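Local coordinates for protein rhamnosidase B (Bacillus sp., PDB 2OKX) that probably hydrolyses terminal alpha-L-rhamnose residues from alpha-L-rhamnosides, acting as a glycoside hydrolase of family 78, at residues Glu132-Gln137 with Arg157-Asp162; Trp23-Gly28 with Glu161-Pro166; Gly151-Ala156 with Thr485-Cys490; Leu52-Glu57 with Asn88-Leu93; Ala457-Ile462 with Cys490-Gln495. All blocks are in the same frame, centred on the assembly; numbering follows the deposited sequence. Where two conformers were deposited one is given.

Contact 1. Residues Glu132-Gln137 with Arg157-Asp162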
# COMPACT_ATOMS: atom_id res chain seq x y z
N GLU A 132 8.68 -4.05 29.22
CA GLU A 132 9.97 -3.41 28.95
C GLU A 132 10.05 -3.19 27.44
O GLU A 132 9.45 -3.94 26.67
CB GLU A 132 11.13 -4.31 29.38
CG GLU A 132 11.32 -4.48 30.89
CD GLU A 132 11.78 -3.21 31.59
OE1 GLU A 132 12.80 -2.63 31.16
OE2 GLU A 132 11.13 -2.80 32.57
N ARG A 133 10.79 -2.17 27.02
CA ARG A 133 10.93 -1.93 25.59
C ARG A 133 11.72 -3.08 25.00
O ARG A 133 12.53 -3.70 25.70
CB ARG A 133 11.68 -0.62 25.32
CG ARG A 133 10.85 0.64 25.45
CD ARG A 133 11.56 1.79 24.77
NE ARG A 133 11.81 1.48 23.36
CZ ARG A 133 12.57 2.21 22.56
NH1 ARG A 133 13.16 3.31 23.01
NH2 ARG A 133 12.75 1.85 21.30
N LEU A 134 11.50 -3.37 23.73
CA LEU A 134 12.25 -4.43 23.07
C LEU A 134 13.70 -3.97 23.02
O LEU A 134 14.01 -2.93 22.44
CB LEU A 134 11.74 -4.65 21.64
CG LEU A 134 12.46 -5.72 20.83
CD1 LEU A 134 12.19 -7.10 21.42
CD2 LEU A 134 11.99 -5.67 19.38
N GLY A 135 14.58 -4.75 23.64
CA GLY A 135 15.99 -4.39 23.66
C GLY A 135 16.63 -4.24 22.30
O GLY A 135 16.44 -5.09 21.42
N GLY A 136 17.39 -3.17 22.12
CA GLY A 136 18.08 -2.95 20.85
C GLY A 136 17.27 -2.28 19.75
O GLY A 136 17.83 -1.88 18.74
N GLN A 137 15.95 -2.16 19.93
CA GLN A 137 15.12 -1.54 18.92
C GLN A 137 15.28 -0.02 18.98
O GLN A 137 14.87 0.61 19.95
CB GLN A 137 13.65 -1.93 19.12
CG GLN A 137 12.73 -1.41 18.02
CD GLN A 137 12.05 -0.10 18.39
OE1 GLN A 137 11.84 0.76 17.54
NE2 GLN A 137 11.68 0.04 19.65
N ARG A 157 22.50 -7.26 20.18
CA ARG A 157 23.40 -7.34 21.32
C ARG A 157 22.73 -6.84 22.60
O ARG A 157 23.14 -7.18 23.71
CB ARG A 157 24.67 -6.54 21.05
CG ARG A 157 25.53 -7.14 19.95
CD ARG A 157 26.66 -6.23 19.56
NE ARG A 157 26.18 -4.94 19.07
CZ ARG A 157 26.97 -4.01 18.54
NH1 ARG A 157 28.27 -4.23 18.43
NH2 ARG A 157 26.45 -2.86 18.12
N GLU A 158 21.67 -6.04 22.44
CA GLU A 158 20.94 -5.50 23.58
C GLU A 158 19.56 -6.11 23.71
O GLU A 158 18.75 -5.68 24.53
CB GLU A 158 20.81 -3.98 23.45
CG GLU A 158 22.11 -3.27 23.18
CD GLU A 158 21.94 -1.78 22.97
OE1 GLU A 158 22.92 -1.13 22.57
OE2 GLU A 158 20.82 -1.27 23.21
N LEU A 159 19.29 -7.12 22.89
CA LEU A 159 17.99 -7.78 22.89
C LEU A 159 18.00 -9.12 23.63
O LEU A 159 18.87 -9.96 23.41
CB LEU A 159 17.52 -8.00 21.44
CG LEU A 159 16.20 -8.71 21.13
CD1 LEU A 159 16.36 -10.21 21.27
CD2 LEU A 159 15.12 -8.21 22.05
N ALA A 160 17.02 -9.29 24.52
CA ALA A 160 16.88 -10.53 25.27
C ALA A 160 16.08 -11.49 24.38
O ALA A 160 14.85 -11.49 24.40
CB ALA A 160 16.13 -10.27 26.58
N GLU A 161 16.80 -12.28 23.59
CA GLU A 161 16.21 -13.22 22.64
C GLU A 161 15.05 -14.08 23.12
O GLU A 161 14.09 -14.29 22.38
CB GLU A 161 17.31 -14.13 22.06
CG GLU A 161 17.90 -15.12 23.06
CD GLU A 161 19.18 -15.77 22.56
OE1 GLU A 161 20.22 -15.07 22.51
OE2 GLU A 161 19.15 -16.97 22.22
N ASP A 162 15.13 -14.58 24.35
CA ASP A 162 14.07 -15.44 24.88
C ASP A 162 13.01 -14.73 25.72
O ASP A 162 12.35 -15.37 26.54
CB ASP A 162 14.67 -16.58 25.70
CG ASP A 162 15.70 -17.39 24.92
OD1 ASP A 162 15.45 -17.70 23.74
OD2 ASP A 162 16.76 -17.71 25.50
O HOH W 1 14.95 -7.34 25.21
O HOH W 2 18.37 -1.32 24.10
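Gly-135 and Leu-159 bring two loops of the N-terminal domain against each other. The carbonyl O of Gly-135 lies 3.1 Å from CB of Leu-159, while CA of Gly-135 makes a C-H...O contact of 3.2 Å with O of Glu-158. So close a meeting of backbones is possible because Gly-135 carries no side chain. Beside it, CB of Glu-158 packs against the peptide N of Gly-136 at 3.8 Å.

Direct contacts are completed by water. One molecule accepts from Gly-135 N and from Ala-160 N, bridging two N-H groups that cannot bond to each other, both being donors. A second accepts from Gly-136 N and donates to Glu-158 OE2, 2.6 Å away; the extended chain beyond CG brings that carboxylate to it, and OE1 forms a salt bridge with Arg-138.

Behind this shell stands the type II turn from Leu-134 to Gln-137, with Gly-136 at the position of positive phi (84°). Backbone bonds of Leu-134 to Trp-23 and of Gly-136 to Asp-155 fix its two sides. The case illustrates a seam whose polar links run through solvent: the waters serve main-chain N-H groups, and the charge of Glu-158 would be expected to polarise the molecule it holds.

Contact 2. Residues Trp23-Gly28 with Glu161-Pro166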
# COMPACT_ATOMS: atom_id res chain seq x y z
N TRP A 23 8.77 -0.19 20.15
CA TRP A 23 8.32 -1.57 20.23
C TRP A 23 8.45 -1.98 21.70
O TRP A 23 9.53 -1.93 22.28
CB TRP A 23 9.18 -2.46 19.33
CG TRP A 23 8.98 -2.16 17.86
CD1 TRP A 23 8.24 -1.15 17.32
CD2 TRP A 23 9.54 -2.89 16.76
NE1 TRP A 23 8.29 -1.21 15.94
CE2 TRP A 23 9.08 -2.26 15.57
CE3 TRP A 23 10.37 -4.01 16.65
CZ2 TRP A 23 9.43 -2.72 14.30
CZ3 TRP A 23 10.72 -4.47 15.38
CH2 TRP A 23 10.25 -3.82 14.22
N ARG A 24 7.33 -2.36 22.31
CA ARG A 24 7.31 -2.73 23.71
C ARG A 24 6.81 -4.15 23.98
O ARG A 24 5.83 -4.60 23.39
CB ARG A 24 6.45 -1.72 24.48
CG ARG A 24 6.22 -2.03 25.95
CD ARG A 24 5.54 -0.85 26.63
NE ARG A 24 6.44 0.30 26.76
CZ ARG A 24 7.42 0.38 27.65
NH1 ARG A 24 7.63 -0.61 28.51
NH2 ARG A 24 8.19 1.46 27.68
N CYS A 25 7.51 -4.85 24.87
CA CYS A 25 7.18 -6.22 25.24
C CYS A 25 6.30 -6.30 26.49
O CYS A 25 6.44 -5.49 27.41
CB CYS A 25 8.45 -7.02 25.51
SG CYS A 25 9.67 -7.02 24.19
N PHE A 26 5.41 -7.28 26.52
CA PHE A 26 4.53 -7.51 27.66
C PHE A 26 4.52 -9.00 27.98
O PHE A 26 4.55 -9.84 27.08
CB PHE A 26 3.10 -7.04 27.36
CG PHE A 26 2.97 -5.55 27.20
CD1 PHE A 26 3.18 -4.95 25.96
CD2 PHE A 26 2.64 -4.75 28.28
CE1 PHE A 26 3.07 -3.58 25.80
CE2 PHE A 26 2.52 -3.37 28.14
CZ PHE A 26 2.74 -2.78 26.90
N ARG A 27 4.49 -9.32 29.27
CA ARG A 27 4.46 -10.70 29.72
C ARG A 27 3.43 -10.88 30.83
O ARG A 27 3.34 -10.07 31.75
CB ARG A 27 5.83 -11.15 30.24
CG ARG A 27 6.86 -11.44 29.15
CD ARG A 27 8.22 -11.75 29.75
NE ARG A 27 8.16 -12.90 30.66
CZ ARG A 27 8.20 -14.17 30.27
NH1 ARG A 27 8.30 -14.47 28.98
NH2 ARG A 27 8.12 -15.14 31.17
N GLY A 28 2.64 -11.94 30.72
CA GLY A 28 1.63 -12.23 31.71
C GLY A 28 1.54 -13.73 31.88
O GLY A 28 1.59 -14.48 30.90
N GLU A 161 16.80 -12.28 23.59
CA GLU A 161 16.21 -13.22 22.64
C GLU A 161 15.05 -14.08 23.12
O GLU A 161 14.09 -14.29 22.38
CB GLU A 161 17.31 -14.13 22.06
CG GLU A 161 17.90 -15.12 23.06
CD GLU A 161 19.18 -15.77 22.56
OE1 GLU A 161 20.22 -15.07 22.51
OE2 GLU A 161 19.15 -16.97 22.22
N ASP A 162 15.13 -14.58 24.35
CA ASP A 162 14.07 -15.44 24.88
C ASP A 162 13.01 -14.73 25.72
O ASP A 162 12.35 -15.37 26.54
CB ASP A 162 14.67 -16.58 25.70
CG ASP A 162 15.70 -17.39 24.92
OD1 ASP A 162 15.45 -17.70 23.74
OD2 ASP A 162 16.76 -17.71 25.50
N TRP A 163 12.83 -13.43 25.51
CA TRP A 163 11.86 -12.67 26.29
C TRP A 163 10.42 -13.18 26.23
O TRP A 163 9.61 -12.87 27.11
CB TRP A 163 11.88 -11.19 25.87
CG TRP A 163 11.29 -10.93 24.51
CD1 TRP A 163 11.95 -10.91 23.32
CD2 TRP A 163 9.91 -10.68 24.21
NE1 TRP A 163 11.07 -10.66 22.29
CE2 TRP A 163 9.81 -10.51 22.81
CE3 TRP A 163 8.75 -10.58 24.99
CZ2 TRP A 163 8.59 -10.25 22.17
CZ3 TRP A 163 7.53 -10.31 24.35
CH2 TRP A 163 7.47 -10.15 22.95
N ALA A 164 10.09 -13.95 25.19
CA ALA A 164 8.73 -14.46 25.04
C ALA A 164 8.54 -15.89 25.52
O ALA A 164 7.42 -16.40 25.53
CB ALA A 164 8.31 -14.35 23.58
N LEU A 165 9.63 -16.54 25.94
CA LEU A 165 9.54 -17.92 26.40
C LEU A 165 9.03 -18.04 27.83
O LEU A 165 9.27 -17.18 28.67
CB LEU A 165 10.90 -18.61 26.27
CG LEU A 165 11.48 -18.66 24.85
CD1 LEU A 165 12.78 -19.43 24.86
CD2 LEU A 165 10.47 -19.31 23.91
N PRO A 166 8.30 -19.13 28.13
CA PRO A 166 7.74 -19.41 29.45
C PRO A 166 8.75 -19.39 30.59
O PRO A 166 8.46 -18.90 31.69
CB PRO A 166 7.11 -20.79 29.27
CG PRO A 166 6.67 -20.77 27.84
CD PRO A 166 7.87 -20.15 27.15
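Trp-163, with chi1 of 71°, has its CG in the crowded position between its own backbone N and carbonyl carbon, and the indole stands up from the 161-166 loop to meet Cys-25. The cysteine sulfur lies anti to its carbonyl carbon, beside the backbone N, and is thereby set over the ring. From strand 22-31 Arg-27 also reaches the loop: its chain is straight as far as CD and then bends at chi3 (58°), which turns NE out of the line of the chain.

The sulfur-aromatic contact is nearly vertical: Cys-25 SG stands 3.6 Å from the centroid of the six-membered ring of Trp-163, 8° off the normal. CB of the same cysteine rests on this face too, 3.6 Å from Trp-163 CE3. The opposite face is covered by CB of Ala-164, 3.9 Å above the plane, and the indole is thus clasped between strand and loop. Its NE1 donates to a bound glycerol, probably from the crystallisation liquor.

Arg-27 grips the backbone instead. NH1 donates to Trp-163 O at 2.8 Å and to Leu-165 O at 2.9 Å, standing above both carbonyl planes; NH2 adds a weak bond to Leu-165 O. These acceptors belong to a type I turn from Asp-162 to Leu-165, closed by Leu-165 N to Asp-162 O at 3.0 Å. Arg-27 NE forms a salt bridge with Asp-170. A buried guanidinium bordered by a carboxylate and two carbonyls probably keeps its charge, and its double grip is consistent with a turn held in the shape that presents the indole.

Contact 3. Residues Gly151-Ala156 with Thr485-Cys490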
# COMPACT_ATOMS: atom_id res chain seq x y z
N GLY A 151 10.74 1.54 9.21
CA GLY A 151 11.64 0.46 8.83
C GLY A 151 12.52 0.35 10.06
O GLY A 151 13.12 1.34 10.48
N GLU A 152 12.62 -0.84 10.65
CA GLU A 152 13.39 -0.97 11.89
C GLU A 152 14.89 -1.15 11.82
O GLU A 152 15.46 -1.53 10.79
CB GLU A 152 12.78 -2.08 12.76
CG GLU A 152 13.20 -3.52 12.42
CD GLU A 152 12.35 -4.17 11.33
OE1 GLU A 152 12.30 -5.42 11.29
OE2 GLU A 152 11.75 -3.44 10.51
N VAL A 153 15.52 -0.84 12.95
CA VAL A 153 16.96 -0.99 13.15
C VAL A 153 17.04 -1.67 14.51
O VAL A 153 16.64 -1.09 15.52
CB VAL A 153 17.68 0.36 13.20
CG1 VAL A 153 19.12 0.16 13.65
CG2 VAL A 153 17.66 1.02 11.83
N ILE A 154 17.52 -2.91 14.53
CA ILE A 154 17.60 -3.69 15.76
C ILE A 154 19.01 -4.16 16.08
O ILE A 154 19.65 -4.82 15.27
CB ILE A 154 16.72 -4.97 15.66
CG1 ILE A 154 15.30 -4.61 15.20
CG2 ILE A 154 16.69 -5.69 17.00
CD1 ILE A 154 14.50 -3.80 16.19
N ASP A 155 19.49 -3.82 17.28
CA ASP A 155 20.82 -4.26 17.70
C ASP A 155 20.59 -5.42 18.66
O ASP A 155 20.28 -5.22 19.84
CB ASP A 155 21.56 -3.12 18.39
CG ASP A 155 23.00 -3.47 18.71
OD1 ASP A 155 23.83 -2.54 18.82
OD2 ASP A 155 23.30 -4.68 18.84
N ALA A 156 20.73 -6.63 18.14
CA ALA A 156 20.51 -7.85 18.91
C ALA A 156 21.41 -8.01 20.13
O ALA A 156 21.11 -8.80 21.02
CB ALA A 156 20.64 -9.06 17.99
N THR A 485 13.24 -1.23 4.12
CA THR A 485 14.41 -1.84 4.74
C THR A 485 14.35 -2.08 6.24
O THR A 485 13.41 -1.71 6.94
CB THR A 485 15.61 -0.91 4.55
OG1 THR A 485 15.37 0.29 5.32
CG2 THR A 485 15.77 -0.50 3.09
N PHE A 486 15.42 -2.72 6.72
CA PHE A 486 15.65 -2.95 8.13
C PHE A 486 17.13 -3.26 8.29
O PHE A 486 17.79 -3.71 7.35
CB PHE A 486 14.76 -4.07 8.72
CG PHE A 486 15.21 -5.48 8.42
CD1 PHE A 486 14.36 -6.35 7.74
CD2 PHE A 486 16.43 -5.97 8.89
CE1 PHE A 486 14.72 -7.69 7.53
CE2 PHE A 486 16.80 -7.30 8.68
CZ PHE A 486 15.94 -8.16 8.00
N ARG A 487 17.67 -2.94 9.46
CA ARG A 487 19.06 -3.25 9.75
C ARG A 487 19.04 -4.07 11.02
O ARG A 487 18.34 -3.74 11.98
CB ARG A 487 19.89 -1.98 9.98
CG ARG A 487 21.24 -2.29 10.66
CD ARG A 487 22.21 -1.13 10.55
NE ARG A 487 22.65 -0.95 9.17
CZ ARG A 487 23.48 0.02 8.77
NH1 ARG A 487 23.95 0.89 9.66
NH2 ARG A 487 23.83 0.10 7.50
N TYR A 488 19.80 -5.16 11.01
CA TYR A 488 19.88 -6.05 12.14
C TYR A 488 21.36 -6.17 12.49
O TYR A 488 22.18 -6.48 11.62
CB TYR A 488 19.33 -7.43 11.76
CG TYR A 488 19.43 -8.47 12.86
CD1 TYR A 488 18.38 -8.66 13.76
CD2 TYR A 488 20.56 -9.27 12.98
CE1 TYR A 488 18.47 -9.62 14.76
CE2 TYR A 488 20.66 -10.23 13.98
CZ TYR A 488 19.61 -10.41 14.87
OH TYR A 488 19.71 -11.36 15.85
N ILE A 489 21.70 -5.89 13.74
CA ILE A 489 23.08 -5.97 14.20
C ILE A 489 23.17 -7.23 15.05
O ILE A 489 22.45 -7.39 16.03
CB ILE A 489 23.47 -4.73 15.03
CG1 ILE A 489 23.16 -3.47 14.22
CG2 ILE A 489 24.95 -4.78 15.36
CD1 ILE A 489 23.24 -2.18 15.02
N CYS A 490 24.06 -8.12 14.65
CA CYS A 490 24.24 -9.42 15.30
C CYS A 490 24.83 -9.51 16.69
O CYS A 490 25.72 -8.74 17.07
CB CYS A 490 25.08 -10.32 14.40
SG CYS A 490 24.33 -10.66 12.80
O HOH W 3 15.76 0.51 8.47
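Glu-152 and Phe-486 lie side by side and point the same way, with carboxylate and ring planes 30° apart; CD of Glu-152 comes 3.6 Å from CB of Phe-486. The acid's ends go elsewhere, OE1 to Tyr-497 and Ser-499, OE2 to Arg-503. Val-153 and Arg-487 are likewise aligned, CG2 of the valine meeting CB of the arginine, whose far end pairs with Asp-464. On that same face Asp-155 and Ile-489 cross obliquely: Asp-155 OD2 lies 3.8 Å from Ile-489 CB, and Asp-155 OD1 forms a salt bridge with Arg-157.

The other face carries Ile-154 and Tyr-488. Chi1 of 177° sets the tyrosine CG anti to the backbone N, and CZ of its ring lies 3.6 Å from CB of Ala-156. The phenol OH lies close to the Gln-495 amide.

Four backbone bonds hold these neighbours in step. Arg-487 donates to Glu-152 O and accepts from Ile-154 N at 2.8 Å; Ile-489 donates to Ile-154 O and accepts from Ala-156 N. The strands run within 4° of parallel. This is strand addition at a sheet edge: residues 153-155, from the N-terminal domain, extend an otherwise antiparallel sheet that includes strands 462-472 and 485-489 of the concanavalin-like domain.

Contact 4. Residues Leu52-Glu57 with Asn88-Leu93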
# COMPACT_ATOMS: atom_id res chain seq x y z
N LEU A 52 1.45 -11.78 18.86
CA LEU A 52 1.09 -12.60 20.01
C LEU A 52 1.82 -13.93 20.15
O LEU A 52 1.97 -14.68 19.18
CB LEU A 52 -0.42 -12.87 19.98
CG LEU A 52 -0.98 -13.87 21.00
CD1 LEU A 52 -0.88 -13.29 22.40
CD2 LEU A 52 -2.44 -14.19 20.65
N PHE A 53 2.26 -14.22 21.38
CA PHE A 53 2.95 -15.46 21.70
C PHE A 53 2.25 -16.14 22.87
O PHE A 53 1.89 -15.49 23.86
CB PHE A 53 4.40 -15.20 22.11
CG PHE A 53 5.25 -14.59 21.04
CD1 PHE A 53 5.25 -13.22 20.82
CD2 PHE A 53 6.08 -15.39 20.26
CE1 PHE A 53 6.06 -12.65 19.84
CE2 PHE A 53 6.90 -14.83 19.28
CZ PHE A 53 6.89 -13.46 19.07
N VAL A 54 2.03 -17.44 22.76
CA VAL A 54 1.39 -18.20 23.83
C VAL A 54 2.34 -19.34 24.16
O VAL A 54 2.54 -20.25 23.36
CB VAL A 54 0.02 -18.77 23.41
CG1 VAL A 54 -0.58 -19.56 24.56
CG2 VAL A 54 -0.91 -17.63 23.02
N ASN A 55 2.93 -19.27 25.35
CA ASN A 55 3.88 -20.27 25.81
C ASN A 55 5.07 -20.33 24.87
O ASN A 55 5.62 -21.40 24.62
CB ASN A 55 3.21 -21.64 25.93
CG ASN A 55 2.32 -21.74 27.15
OD1 ASN A 55 2.73 -21.37 28.25
ND2 ASN A 55 1.10 -22.23 26.97
N GLY A 56 5.47 -19.17 24.36
CA GLY A 56 6.61 -19.09 23.47
C GLY A 56 6.30 -19.24 22.00
O GLY A 56 7.11 -18.86 21.16
N GLU A 57 5.14 -19.78 21.68
CA GLU A 57 4.75 -19.99 20.29
C GLU A 57 4.02 -18.77 19.71
O GLU A 57 3.05 -18.29 20.28
CB GLU A 57 3.85 -21.22 20.19
CG GLU A 57 3.46 -21.60 18.78
CD GLU A 57 2.53 -22.81 18.74
OE1 GLU A 57 2.89 -23.86 19.33
OE2 GLU A 57 1.45 -22.72 18.12
N ASN A 88 1.10 -21.05 32.62
CA ASN A 88 1.14 -20.67 31.21
C ASN A 88 1.63 -19.24 31.09
O ASN A 88 1.41 -18.43 31.99
CB ASN A 88 -0.25 -20.79 30.60
CG ASN A 88 -0.66 -22.23 30.35
OD1 ASN A 88 -0.43 -22.77 29.27
ND2 ASN A 88 -1.26 -22.86 31.36
N THR A 89 2.29 -18.92 29.98
CA THR A 89 2.81 -17.58 29.77
C THR A 89 2.31 -16.94 28.48
O THR A 89 2.37 -17.54 27.40
CB THR A 89 4.34 -17.58 29.74
OG1 THR A 89 4.84 -18.12 30.97
CG2 THR A 89 4.88 -16.17 29.54
N ILE A 90 1.82 -15.70 28.60
CA ILE A 90 1.35 -14.94 27.45
C ILE A 90 2.37 -13.82 27.25
O ILE A 90 2.69 -13.09 28.19
CB ILE A 90 -0.03 -14.30 27.70
CG1 ILE A 90 -1.05 -15.38 28.08
CG2 ILE A 90 -0.48 -13.56 26.45
CD1 ILE A 90 -1.25 -16.44 27.01
N ALA A 91 2.88 -13.70 26.03
CA ALA A 91 3.86 -12.67 25.72
C ALA A 91 3.40 -11.91 24.49
O ALA A 91 2.90 -12.50 23.53
CB ALA A 91 5.22 -13.30 25.45
N VAL A 92 3.55 -10.59 24.52
CA VAL A 92 3.12 -9.77 23.40
C VAL A 92 4.12 -8.69 23.05
O VAL A 92 4.72 -8.07 23.94
CB VAL A 92 1.77 -9.08 23.69
CG1 VAL A 92 1.30 -8.33 22.45
CG2 VAL A 92 0.74 -10.10 24.15
N LEU A 93 4.30 -8.47 21.76
CA LEU A 93 5.17 -7.41 21.27
C LEU A 93 4.21 -6.40 20.68
O LEU A 93 3.43 -6.73 19.79
CB LEU A 93 6.11 -7.91 20.17
CG LEU A 93 6.90 -6.79 19.49
CD1 LEU A 93 7.91 -6.21 20.47
CD2 LEU A 93 7.62 -7.32 18.25
O HOH W 4 4.66 -16.70 25.33
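Asn-55 reaches across to Asn-88 and Thr-89 just where strand 49-54 gives way to a turn. From its CB, chi1 of -75° sets CG anti to the carbonyl carbon, beside the residue's own N. CG comes 3.6 Å from Asn-88 OD1. At the tip the two amide branches divide the work. OD1 accepts from Thr-89 N at 3.0 Å, the donor standing above the amide plane, and lies near Asn-88 CA. ND2 donates to Asn-88 OD1 at 2.8 Å, nearly straight (168°), within its own amide plane and onto a lone pair of the acceptor; the two amide planes are 49° apart. A second bond from ND2 goes to Gln-81 O, while Asn-88 OD1 also accepts from Arg-83 N.

The backbone N of Asn-55 donates to Thr-89 O at 2.7 Å, and a water links that carbonyl to Gly-56 N. Farther along, Phe-53 and Ala-91 form a hydrogen-bonded antiparallel pair. On the face carrying Leu-52, Val-54, Ile-90 and Val-92, Val-54 CG1 meets Ile-90 CD1, and Leu-52 CD1 meets Val-92 CG2, each at 4.0 Å, with Leu-42 touching Leu-52, Val-54 and Ile-90.

Asn-55 and Gly-56 occupy the centre of a type I' turn, the classic Asn-Gly bend of a tight beta hairpin. Here a buried side-chain carbonyl takes the N-H of Thr-89, so the ladder to strand 87-96 gains one more bond after the backbone has turned away.

Contact 5. Residues Ala457-Ile462 with Cys490-Gln495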
# COMPACT_ATOMS: atom_id res chain seq x y z
N ALA A 457 27.13 -15.50 13.13
CA ALA A 457 28.04 -14.42 12.78
C ALA A 457 28.69 -13.82 14.01
O ALA A 457 28.22 -14.00 15.13
CB ALA A 457 27.29 -13.33 12.01
N PRO A 458 29.81 -13.11 13.81
CA PRO A 458 30.52 -12.48 14.93
C PRO A 458 29.62 -11.37 15.47
O PRO A 458 28.77 -10.84 14.75
CB PRO A 458 31.77 -11.91 14.26
CG PRO A 458 31.99 -12.81 13.09
CD PRO A 458 30.59 -13.01 12.57
N ALA A 459 29.81 -11.01 16.74
CA ALA A 459 29.01 -9.95 17.34
C ALA A 459 29.28 -8.63 16.62
O ALA A 459 30.41 -8.34 16.24
CB ALA A 459 29.33 -9.81 18.82
N GLY A 460 28.23 -7.85 16.42
CA GLY A 460 28.39 -6.56 15.75
C GLY A 460 28.21 -6.60 14.25
O GLY A 460 28.12 -5.54 13.61
N THR A 461 28.16 -7.79 13.67
CA THR A 461 27.98 -7.90 12.22
C THR A 461 26.66 -7.24 11.83
O THR A 461 25.63 -7.45 12.47
CB THR A 461 27.97 -9.37 11.76
OG1 THR A 461 29.24 -9.97 12.04
CG2 THR A 461 27.70 -9.46 10.26
N ILE A 462 26.71 -6.41 10.79
CA ILE A 462 25.51 -5.72 10.31
C ILE A 462 24.83 -6.50 9.18
O ILE A 462 25.48 -6.90 8.21
CB ILE A 462 25.85 -4.32 9.78
CG1 ILE A 462 26.35 -3.43 10.92
CG2 ILE A 462 24.63 -3.70 9.10
CD1 ILE A 462 26.90 -2.08 10.44
N CYS A 490 24.06 -8.12 14.65
CA CYS A 490 24.24 -9.42 15.30
C CYS A 490 24.83 -9.51 16.69
O CYS A 490 25.72 -8.74 17.07
CB CYS A 490 25.08 -10.32 14.40
SG CYS A 490 24.33 -10.66 12.80
N ARG A 491 24.32 -10.47 17.45
CA ARG A 491 24.84 -10.76 18.77
C ARG A 491 25.81 -11.87 18.39
O ARG A 491 25.86 -12.26 17.22
CB ARG A 491 23.75 -11.29 19.71
CG ARG A 491 23.17 -12.65 19.32
CD ARG A 491 22.43 -13.27 20.49
NE ARG A 491 21.34 -12.41 20.94
CZ ARG A 491 20.12 -12.40 20.40
NH1 ARG A 491 19.84 -13.22 19.39
NH2 ARG A 491 19.20 -11.56 20.85
N GLU A 492 26.57 -12.40 19.34
CA GLU A 492 27.52 -13.45 19.02
C GLU A 492 26.87 -14.81 18.79
O GLU A 492 25.98 -15.21 19.54
CB GLU A 492 28.55 -13.56 20.15
CG GLU A 492 29.70 -14.51 19.87
CD GLU A 492 30.56 -14.06 18.70
OE1 GLU A 492 30.88 -12.86 18.63
OE2 GLU A 492 30.92 -14.91 17.87
N GLY A 493 27.30 -15.51 17.74
CA GLY A 493 26.77 -16.83 17.46
C GLY A 493 25.60 -16.97 16.51
O GLY A 493 25.37 -16.12 15.64
N ARG A 494 24.86 -18.07 16.65
CA ARG A 494 23.71 -18.33 15.80
C ARG A 494 22.48 -17.61 16.34
O ARG A 494 22.27 -17.55 17.55
CB ARG A 494 23.41 -19.84 15.72
CG ARG A 494 22.18 -20.13 14.86
CD ARG A 494 21.73 -21.58 14.89
NE ARG A 494 22.68 -22.49 14.28
CZ ARG A 494 22.34 -23.49 13.47
NH1 ARG A 494 21.07 -23.70 13.15
NH2 ARG A 494 23.28 -24.29 12.98
N GLN A 495 21.67 -17.09 15.43
CA GLN A 495 20.47 -16.36 15.83
C GLN A 495 19.45 -16.34 14.69
O GLN A 495 19.79 -16.61 13.54
CB GLN A 495 20.85 -14.93 16.22
CG GLN A 495 21.52 -14.15 15.10
CD GLN A 495 22.63 -13.26 15.60
OE1 GLN A 495 23.80 -13.65 15.63
NE2 GLN A 495 22.27 -12.05 16.02
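The carboxylate of Glu-492 and the peptide of Ala-459 meet over a face: Ala-459 N donates to Glu-492 OE1 at 2.9 Å, from 52° above the carboxylate plane. CB of Ala-459 crowds the same oxygen at 3.4 Å, and OE2 of Glu-492 lies near CA of Pro-458. Glu-492 gets there by folding back, since chi2 of 64° swings CD round toward the 457-462 loop.

Carbonyl groups supply the other flat surfaces. Thr-461 O is met in its plane by Cys-490 N, with a length of 2.8 Å and an almost straight N-H (178°). Cys-490 O receives Gly-460 N at 2.7 Å, from a tilted direction. The carbonyl O of Pro-458 has two donors on one face: Thr-461 N, which closes the type II turn from Pro-458 to Thr-461, and Thr-461 OG1, which adds a side-chain bond; Gly-460 takes the turn's position of positive phi.

Between these bonds the Cys-490 side chain fills the middle. Its SG is 4.1 Å from Ala-457 CB and 4.0 Å from Thr-461 CB, with Leu-455 alongside. Ala-457 and Gly-493 then form a hydrogen-bonded antiparallel pair, Ala-457 N to Gly-493 O at 3.1 Å and Gly-493 N to Ala-457 O at 3.2 Å.

Outside the pair, Arg-491 NH2 reaches Leu-159 O, and Arg-494 forms a salt bridge with Glu-454. Strands 450-457 and 493-498 are partners in one sheet of the concanavalin-like domain, strands 462-472 and 485-489 in another; residues 458-461 and 490-492 are therefore neighbouring connections, bonded to each other as both pass from sheet to sheet.

How the contacts relate
From the N terminus, strand 22-31 opens contact 2, whose long loop returns at 161-166. Within it contact 4 closes first, joining 52-57 to 88-93 in the same antiparallel sheet. Contact 1 follows, starting at 132-137 and ending with contact 2, since Glu-161 and Asp-162 belong to both. Before either closes, 151-156 opens contact 3, which therefore crosses both and runs to 485-490. Contact 5 starts at 457-462, crosses contact 3, and closes at 490-495, sharing Cys-490 with it. Contact 4 thus pairs strands of the N-terminal sheet, contact 2 lays a loop on it, contact 1 joins the turn after strand 130-133 to that loop, contact 3 bridges domains, and contact 5 stays in the concanavalin-like domain.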